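Local coordinates for malate dehydrogenase (PDB 5NFR), which catalyses the NAD-dependent interconversion of L-malate and oxaloacetate, as a member of the lactate/malate dehydrogenase superfamily, at residues L121-N126 / S303-A308; Q182-V187 / E283-K288; L250-V255 / G269-I274. All coordinates share one frame; numbering follows the deposited sequence.

Contact 1. Residues L121-N126 / S303-A308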
loop_
_atom_site.group_PDB
_atom_site.type_symbol
_atom_site.label_atom_id
_atom_site.label_comp_id
_atom_site.label_asym_id
_atom_site.label_seq_id
_atom_site.Cartn_x
_atom_site.Cartn_y
_atom_site.Cartn_z
ATOM N N LEU A 121 -22.997 20.015 -5.653
ATOM C CA LEU A 121 -24.340 20.552 -5.457
ATOM C C LEU A 121 -24.412 21.843 -4.530
ATOM O O LEU A 121 -24.844 22.900 -5.012
ATOM C CB LEU A 121 -25.321 19.499 -4.938
ATOM C CG LEU A 121 -26.660 20.251 -4.791
ATOM C CD1 LEU A 121 -27.480 20.167 -6.032
ATOM C CD2 LEU A 121 -27.390 19.877 -3.542
ATOM N N ASP A 122 -24.015 21.717 -3.268
ATOM C CA ASP A 122 -24.179 22.808 -2.341
ATOM C C ASP A 122 -23.476 24.067 -2.819
ATOM O O ASP A 122 -24.040 25.163 -2.821
ATOM C CB ASP A 122 -23.658 22.465 -0.981
ATOM C CG ASP A 122 -24.211 21.183 -0.472
ATOM O OD1 ASP A 122 -24.949 21.245 0.495
ATOM O OD2 ASP A 122 -23.854 20.112 -1.000
ATOM N N ILE A 123 -22.293 23.869 -3.357
ATOM C CA ILE A 123 -21.512 24.960 -3.879
ATOM C C ILE A 123 -22.255 25.690 -4.988
ATOM O O ILE A 123 -22.318 26.931 -4.991
ATOM C CB ILE A 123 -20.104 24.473 -4.308
ATOM C CG1 ILE A 123 -19.237 24.076 -3.097
ATOM C CG2 ILE A 123 -19.338 25.576 -5.008
ATOM C CD1 ILE A 123 -19.417 22.662 -2.584
ATOM N N MET A 124 -22.775 24.954 -5.924
ATOM C CA MET A 124 -23.425 25.550 -7.084
ATOM C C MET A 124 -24.712 26.278 -6.798
ATOM O O MET A 124 -25.090 27.239 -7.499
ATOM C CB MET A 124 -23.660 24.490 -8.147
ATOM C CG MET A 124 -22.362 23.879 -8.799
ATOM S SD MET A 124 -21.403 25.131 -9.664
ATOM C CE MET A 124 -20.103 25.285 -8.473
ATOM N N VAL A 125 -25.397 25.842 -5.738
ATOM C CA VAL A 125 -26.580 26.542 -5.240
ATOM C C VAL A 125 -26.121 27.939 -4.783
ATOM O O VAL A 125 -26.750 28.949 -5.125
ATOM C CB VAL A 125 -27.262 25.833 -4.048
ATOM C CG1 VAL A 125 -28.502 26.638 -3.580
ATOM C CG2 VAL A 125 -27.705 24.446 -4.440
ATOM N N ASN A 126 -25.036 27.992 -4.026
ATOM C CA ASN A 126 -24.493 29.311 -3.570
ATOM C C ASN A 126 -24.083 30.238 -4.709
ATOM O O ASN A 126 -24.343 31.436 -4.668
ATOM C CB ASN A 126 -23.328 29.099 -2.647
ATOM C CG ASN A 126 -23.786 28.625 -1.277
ATOM O OD1 ASN A 126 -24.188 29.434 -0.454
ATOM N ND2 ASN A 126 -23.566 27.352 -0.981
ATOM N N SER A 303 -15.571 26.808 2.475
ATOM C CA SER A 303 -14.274 26.904 1.773
ATOM C C SER A 303 -14.439 26.802 0.268
ATOM O O SER A 303 -14.018 27.691 -0.467
ATOM C CB SER A 303 -13.298 25.766 2.158
ATOM O OG SER A 303 -13.017 25.769 3.539
ATOM N N ASN A 304 -15.070 25.705 -0.154
ATOM C CA ASN A 304 -15.262 25.421 -1.550
ATOM C C ASN A 304 -16.152 26.421 -2.280
ATOM O O ASN A 304 -15.970 26.655 -3.476
ATOM C CB ASN A 304 -15.806 23.989 -1.724
ATOM C CG ASN A 304 -14.766 22.923 -1.347
ATOM O OD1 ASN A 304 -13.577 23.168 -1.403
ATOM N ND2 ASN A 304 -15.236 21.779 -0.885
ATOM N N THR A 305 -17.095 27.030 -1.552
ATOM C CA THR A 305 -17.920 28.068 -2.102
ATOM C C THR A 305 -17.109 29.306 -2.377
ATOM O O THR A 305 -17.258 29.926 -3.425
ATOM C CB THR A 305 -19.068 28.407 -1.142
ATOM O OG1 THR A 305 -19.855 27.252 -0.940
ATOM C CG2 THR A 305 -20.004 29.542 -1.707
ATOM N N GLN A 306 -16.282 29.705 -1.407
ATOM C CA GLN A 306 -15.310 30.792 -1.644
ATOM C C GLN A 306 -14.437 30.477 -2.880
ATOM O O GLN A 306 -14.289 31.313 -3.763
ATOM C CB GLN A 306 -14.411 31.077 -0.390
ATOM C CG GLN A 306 -14.656 32.392 0.311
ATOM C CD GLN A 306 -14.781 33.545 -0.679
ATOM O OE1 GLN A 306 -13.988 33.680 -1.610
ATOM N NE2 GLN A 306 -15.835 34.333 -0.524
ATOM N N LYS A 307 -13.831 29.290 -2.878
ATOM C CA LYS A 307 -13.026 28.822 -3.999
ATOM C C LYS A 307 -13.761 29.019 -5.301
ATOM O O LYS A 307 -13.178 29.493 -6.287
ATOM C CB LYS A 307 -12.611 27.345 -3.862
ATOM C CG LYS A 307 -11.542 27.071 -2.830
ATOM C CD LYS A 307 -11.096 25.620 -2.841
ATOM C CE LYS A 307 -10.115 25.373 -1.686
ATOM N NZ LYS A 307 -9.599 23.973 -1.743
ATOM N N ALA A 308 -15.018 28.654 -5.312
ATOM C CA ALA A 308 -15.816 28.790 -6.511
ATOM C C ALA A 308 -15.988 30.231 -6.959
ATOM O O ALA A 308 -15.800 30.512 -8.143
ATOM C CB ALA A 308 -17.179 28.150 -6.331
#
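Ile123 leans on Asn304, Thr305 and Ala308 where two helices meet across the domain junction of the lactate/malate dehydrogenase fold: helix 121-132 belongs to the NAD-binding, Rossmann-type part, and helix 288-311 closes the C-terminal part. The axes of 121-126 and 303-308 approach to 9.1 Å and cross at -51°, and the faces that meet are small and mostly buried.

The apolar part of the contact is divided between the branches of Ile123. With CG1 beside its backbone N and CG2 anti to it (chi1 -69°), Ile123 sends CG2 to Ala308 CB, 3.6 Å away, while Ile123 CG1 lies against Asn304 CB at 3.7 Å. Beside this pair, the Asn126 and Thr305 side chains cross at about a right angle.

The polar ends of Thr305, Asp122 and Asn126 bond within their helices or to neighbours. Thr305 OG1 bonds back to Val301 O, and Asp122, one turn before Asn126, bonds to the backbone N of the predicted proton acceptor His174. Asn126 ND2 bonds to Phe267 O and also to Asp122 O at 2.9 Å, sitting above that carbonyl's plane. Against the carbon side of the same asparagine, Asn126 CB meets the Thr305 methyl, CG2, at 3.5 Å.

Contact 2. Residues Q182-V187 / E283-K288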
loop_
_atom_site.group_PDB
_atom_site.type_symbol
_atom_site.label_atom_id
_atom_site.label_comp_id
_atom_site.label_asym_id
_atom_site.label_seq_id
_atom_site.Cartn_x
_atom_site.Cartn_y
_atom_site.Cartn_z
ATOM N N GLN A 182 -28.591 8.811 13.052
ATOM C CA GLN A 182 -29.212 7.614 13.607
ATOM C C GLN A 182 -30.385 7.910 14.478
ATOM O O GLN A 182 -31.384 7.228 14.407
ATOM C CB GLN A 182 -28.227 6.860 14.480
ATOM C CG GLN A 182 -26.977 6.416 13.747
ATOM C CD GLN A 182 -26.062 5.534 14.559
ATOM O OE1 GLN A 182 -24.871 5.521 14.288
ATOM N NE2 GLN A 182 -26.603 4.736 15.497
ATOM N N ARG A 183 -30.234 8.909 15.345
ATOM C CA ARG A 183 -31.334 9.358 16.205
ATOM C C ARG A 183 -32.598 9.719 15.407
ATOM O O ARG A 183 -33.712 9.545 15.926
ATOM C CB ARG A 183 -30.954 10.607 17.048
ATOM C CG ARG A 183 -30.262 10.311 18.362
ATOM C CD ARG A 183 -29.805 11.581 19.061
ATOM N NE ARG A 183 -30.916 12.478 19.347
ATOM C CZ ARG A 183 -31.071 13.746 18.941
ATOM N NH1 ARG A 183 -30.171 14.393 18.222
ATOM N NH2 ARG A 183 -32.181 14.375 19.263
ATOM N N TYR A 184 -32.410 10.299 14.210
ATOM C CA TYR A 184 -33.510 10.728 13.344
ATOM C C TYR A 184 -33.722 9.745 12.202
ATOM O O TYR A 184 -34.028 10.155 11.104
ATOM C CB TYR A 184 -33.255 12.162 12.821
ATOM C CG TYR A 184 -33.240 13.294 13.887
ATOM C CD1 TYR A 184 -32.892 14.588 13.537
ATOM C CD2 TYR A 184 -33.520 13.050 15.224
ATOM C CE1 TYR A 184 -32.835 15.593 14.479
ATOM C CE2 TYR A 184 -33.476 14.043 16.184
ATOM C CZ TYR A 184 -33.153 15.323 15.824
ATOM O OH TYR A 184 -33.048 16.296 16.792
ATOM N N THR A 185 -33.548 8.460 12.487
ATOM C CA THR A 185 -33.889 7.398 11.568
ATOM C C THR A 185 -34.975 6.535 12.185
ATOM O O THR A 185 -34.848 6.057 13.304
ATOM C CB THR A 185 -32.654 6.477 11.304
ATOM O OG1 THR A 185 -31.527 7.248 10.863
ATOM C CG2 THR A 185 -32.994 5.416 10.306
ATOM N N SER A 186 -36.053 6.329 11.462
ATOM C CA SER A 186 -37.138 5.496 11.959
ATOM C C SER A 186 -37.625 4.505 10.891
ATOM O O SER A 186 -37.573 4.789 9.697
ATOM C CB SER A 186 -38.314 6.369 12.483
ATOM O OG SER A 186 -38.908 7.088 11.425
ATOM N N VAL A 187 -38.231 3.420 11.373
ATOM C CA VAL A 187 -38.904 2.423 10.527
ATOM C C VAL A 187 -40.392 2.455 10.906
ATOM O O VAL A 187 -40.788 1.963 11.973
ATOM C CB VAL A 187 -38.304 1.004 10.746
ATOM C CG1 VAL A 187 -38.968 -0.008 9.805
ATOM C CG2 VAL A 187 -36.787 1.031 10.552
ATOM N N GLU A 283 -34.700 24.154 12.298
ATOM C CA GLU A 283 -33.645 23.687 13.171
ATOM C C GLU A 283 -34.172 22.685 14.158
ATOM O O GLU A 283 -35.097 22.991 14.903
ATOM C CB GLU A 283 -32.984 24.853 13.929
ATOM C CG GLU A 283 -31.704 24.401 14.669
ATOM C CD GLU A 283 -31.043 25.493 15.469
ATOM O OE1 GLU A 283 -31.067 25.412 16.702
ATOM O OE2 GLU A 283 -30.541 26.466 14.887
ATOM N N PHE A 284 -33.547 21.535 14.262
ATOM C CA PHE A 284 -33.864 20.562 15.306
ATOM C C PHE A 284 -32.726 20.484 16.320
ATOM O O PHE A 284 -31.566 20.741 15.983
ATOM C CB PHE A 284 -34.134 19.153 14.691
ATOM C CG PHE A 284 -35.380 19.089 13.886
ATOM C CD1 PHE A 284 -35.316 19.054 12.534
ATOM C CD2 PHE A 284 -36.598 19.145 14.490
ATOM C CE1 PHE A 284 -36.460 19.073 11.771
ATOM C CE2 PHE A 284 -37.764 19.173 13.748
ATOM C CZ PHE A 284 -37.688 19.140 12.377
ATOM N N PRO A 285 -33.032 20.050 17.563
ATOM C CA PRO A 285 -32.004 20.039 18.613
ATOM C C PRO A 285 -30.990 18.945 18.450
ATOM O O PRO A 285 -31.265 17.796 18.735
ATOM C CB PRO A 285 -32.823 19.870 19.920
ATOM C CG PRO A 285 -34.253 19.781 19.508
ATOM C CD PRO A 285 -34.306 19.488 18.055
ATOM N N LEU A 286 -29.818 19.287 17.951
ATOM C CA LEU A 286 -28.693 18.325 17.813
ATOM C C LEU A 286 -27.887 18.153 19.103
ATOM O O LEU A 286 -27.838 19.070 19.942
ATOM C CB LEU A 286 -27.764 18.809 16.729
ATOM C CG LEU A 286 -28.015 18.324 15.299
ATOM C CD1 LEU A 286 -29.466 18.056 14.966
ATOM C CD2 LEU A 286 -27.429 19.322 14.310
ATOM N N THR A 287 -27.283 16.981 19.292
ATOM C CA THR A 287 -26.275 16.805 20.371
ATOM C C THR A 287 -25.012 17.584 19.992
ATOM O O THR A 287 -24.860 17.983 18.838
ATOM C CB THR A 287 -25.894 15.329 20.636
ATOM O OG1 THR A 287 -25.230 14.787 19.490
ATOM C CG2 THR A 287 -27.114 14.483 20.989
ATOM N N LYS A 288 -24.120 17.796 20.962
ATOM C CA LYS A 288 -22.828 18.453 20.708
ATOM C C LYS A 288 -22.068 17.740 19.576
ATOM O O LYS A 288 -21.577 18.375 18.644
ATOM C CB LYS A 288 -21.918 18.458 21.950
ATOM C CG LYS A 288 -22.493 19.144 23.163
ATOM C CD LYS A 288 -21.557 19.071 24.386
ATOM C CE LYS A 288 -22.193 19.662 25.658
ATOM N NZ LYS A 288 -22.452 21.122 25.567
#
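Arg183 and Tyr184 reach Pro285 by different torsions. The arginine chain is bent at chi3 (59°), which folds its guanidinium back over the neighbouring tyrosine, whereas Tyr184 holds CG beside its backbone N (chi1 -65°) and carries its ring straight out to the 283-288 loop. As a result Tyr184 CE2 lies 3.3 Å above one face of the Arg183 guanidinium, offset toward its rim.

Both groups converge on a single carbonyl. Tyr184 OH stands 3.0 Å from Pro285 O, and the same oxygen lies at the edge of the guanidinium, near its plane, 3.6 Å from Arg183 NH2. Their strongest polar partners are elsewhere: Arg183 NH1 forms a salt bridge with Glu290, while Glu194 of the second subunit forms a salt bridge with Arg183 NH2 and a hydrogen bond with Tyr184 OH. Two carboxylates from different chains thus probably fix the rotation of the guanidinium and would offset its charge.

Carbon contacts fill in around the polar ends. The Tyr184 and Phe284 side chains cross obliquely, with Tyr184 CE1 3.8 Å from Phe284 CB, and the same Tyr184 CE1 comes within 4.2 Å of Leu286 CD1.

In the fold, a type I turn from Gln182 to Thr185 places these side chains where strand 179-187 changes direction. The facing loop leads from strand 278-281 into helix 288-311, with Thr287 as its N-cap, and helix 192-197 of the second subunit supplies Phe195, edge-to-face with Phe284.

Contact 3. Residues L250-V255 / G269-I274; sequences LFTCAV and GSTAKI
Phe251 and Ile274 meet at about a right angle on one face of the central strand pair (249-257 and 270-275) in the C-terminal domain's four-stranded antiparallel sheet, the phenyl presenting CD2 to Ile274 CD1 at 3.7 Å. The same face carries Cys253, whose SG sits between its backbone N and carbonyl carbon (chi1 67°) and lies 4.1 Å from Ala272 CB. Val255 completes the row, its CG1 packed on Ser270 CB at 3.7 Å and close to the Ala272 methyl. Helix 230-244 covers this face through Met239, Lys238 and Ser242.

On the opposite face, Thr252 and Thr271 approach obliquely through their CG2 methyls, 4.1 Å apart. Leu250 CD1 touches Lys273 only at CG and sits nearer to Ala272 O.

The hydrogen-bonded pairs Phe251-Ala272 and Cys253-Ser270 each make two backbone bonds; Phe251 N reaches Ala272 O at 2.8 Å. The strands are strongly twisted, their short axes running at 123°.

Turning the threonine methyls toward each other leaves Thr271 OG1 to bond with Val282 O and Tyr261, while Ser270 OG bonds to Tyr294. The chemistry therefore separates the two tasks: main-chain amides bind strand to strand, and the side chains meet across the pair through carbon and sulfur.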
loop_
_atom_site.group_PDB
_atom_site.type_symbol
_atom_site.label_atom_id
_atom_site.label_comp_id
_atom_site.label_asym_id
_atom_site.label_seq_id
_atom_site.Cartn_x
_atom_site.Cartn_y
_atom_site.Cartn_z
ATOM N N LEU A 250 -41.356 17.892 4.900
ATOM C CA LEU A 250 -40.100 18.087 5.581
ATOM C C LEU A 250 -39.031 17.188 4.997
ATOM O O LEU A 250 -39.061 15.959 5.216
ATOM C CB LEU A 250 -40.300 17.765 7.059
ATOM C CG LEU A 250 -39.050 17.925 7.923
ATOM C CD1 LEU A 250 -38.639 19.401 7.958
ATOM C CD2 LEU A 250 -39.271 17.379 9.324
ATOM N N PHE A 251 -38.132 17.764 4.186
ATOM C CA PHE A 251 -37.010 17.041 3.542
ATOM C C PHE A 251 -35.665 17.440 4.108
ATOM O O PHE A 251 -35.568 18.384 4.856
ATOM C CB PHE A 251 -36.968 17.432 2.063
ATOM C CG PHE A 251 -38.264 17.266 1.341
ATOM C CD1 PHE A 251 -38.775 15.995 1.138
ATOM C CD2 PHE A 251 -38.869 18.347 0.734
ATOM C CE1 PHE A 251 -39.936 15.803 0.402
ATOM C CE2 PHE A 251 -40.042 18.181 0.027
ATOM C CZ PHE A 251 -40.592 16.902 -0.134
ATOM N N THR A 252 -34.618 16.835 3.609
ATOM C CA THR A 252 -33.288 17.463 3.588
ATOM C C THR A 252 -32.926 17.929 2.171
ATOM O O THR A 252 -33.097 17.186 1.200
ATOM C CB THR A 252 -32.184 16.579 4.186
ATOM O OG1 THR A 252 -32.161 15.305 3.552
ATOM C CG2 THR A 252 -32.471 16.358 5.665
ATOM N N CYS A 253 -32.491 19.175 2.049
ATOM C CA CYS A 253 -32.069 19.748 0.819
ATOM C C CYS A 253 -31.190 20.982 1.081
ATOM O O CYS A 253 -31.013 21.419 2.206
ATOM C CB CYS A 253 -33.232 20.139 -0.037
ATOM S SG CYS A 253 -34.230 21.500 0.626
ATOM N N ALA A 254 -30.487 21.426 0.045
ATOM C CA ALA A 254 -29.594 22.521 0.179
ATOM C C ALA A 254 -30.491 23.711 0.292
ATOM O O ALA A 254 -31.226 23.994 -0.657
ATOM C CB ALA A 254 -28.682 22.628 -1.041
ATOM N N VAL A 255 -30.367 24.413 1.401
ATOM C CA VAL A 255 -31.227 25.531 1.723
ATOM C C VAL A 255 -30.443 26.662 2.413
ATOM O O VAL A 255 -29.403 26.457 3.024
ATOM C CB VAL A 255 -32.410 25.015 2.613
ATOM C CG1 VAL A 255 -31.914 24.489 3.955
ATOM C CG2 VAL A 255 -33.497 26.033 2.773
ATOM N N GLY A 269 -26.920 21.595 2.741
ATOM C CA GLY A 269 -27.850 20.558 3.065
ATOM C C GLY A 269 -28.332 20.621 4.495
ATOM O O GLY A 269 -27.538 20.537 5.437
ATOM N N SER A 270 -29.642 20.727 4.663
ATOM C CA SER A 270 -30.257 20.852 5.990
ATOM C C SER A 270 -31.728 20.496 5.954
ATOM O O SER A 270 -32.285 20.288 4.862
ATOM C CB SER A 270 -30.192 22.315 6.471
ATOM O OG SER A 270 -30.312 22.392 7.863
ATOM N N THR A 271 -32.320 20.357 7.138
ATOM C CA THR A 271 -33.740 20.038 7.277
ATOM C C THR A 271 -34.598 21.233 6.883
ATOM O O THR A 271 -34.281 22.292 7.335
ATOM C CB THR A 271 -34.060 19.696 8.725
ATOM O OG1 THR A 271 -33.361 20.577 9.563
ATOM C CG2 THR A 271 -33.618 18.291 9.040
ATOM N N ALA A 272 -35.560 21.056 5.973
ATOM C CA ALA A 272 -36.322 22.131 5.440
ATOM C C ALA A 272 -37.654 21.705 4.937
ATOM O O ALA A 272 -37.908 20.536 4.665
ATOM C CB ALA A 272 -35.609 22.790 4.284
ATOM N N LYS A 273 -38.568 22.657 4.912
ATOM C CA LYS A 273 -39.940 22.402 4.501
ATOM C C LYS A 273 -40.057 23.079 3.178
ATOM O O LYS A 273 -39.639 24.215 3.040
ATOM C CB LYS A 273 -41.031 23.014 5.455
ATOM C CG LYS A 273 -41.265 22.292 6.768
ATOM C CD LYS A 273 -42.335 23.039 7.596
ATOM C CE LYS A 273 -42.286 22.680 9.076
ATOM N NZ LYS A 273 -43.348 23.359 9.937
ATOM N N ILE A 274 -40.791 22.467 2.269
ATOM C CA ILE A 274 -41.056 23.119 1.018
ATOM C C ILE A 274 -42.583 23.315 0.897
ATOM O O ILE A 274 -43.280 22.335 0.870
ATOM C CB ILE A 274 -40.431 22.323 -0.187
ATOM C CG1 ILE A 274 -38.959 22.286 -0.010
ATOM C CG2 ILE A 274 -40.820 22.937 -1.490
ATOM C CD1 ILE A 274 -38.197 21.497 -1.066
#

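Along the chain the contacts are nested: contact 3 lies within the loop closed by contact 2, and contact 2 within that closed by contact 1. Contact 1 joins the NAD-binding part to the C-terminal part; the other two lie inside the latter. Contacts 1 and 3, with centres 17 Å apart, touch where Asp122 probably bonds to Gly269 N and Leu121 and Val125 pack on Ala254. Contacts 2 and 3, their centres 14 Å apart, meet through Phe284, which packs on Leu250 and Thr271. Contacts 1 and 2 do not touch, but helix 288-311 runs from one to the other. The central strand pair thus connects the domain junction with the subunit interface.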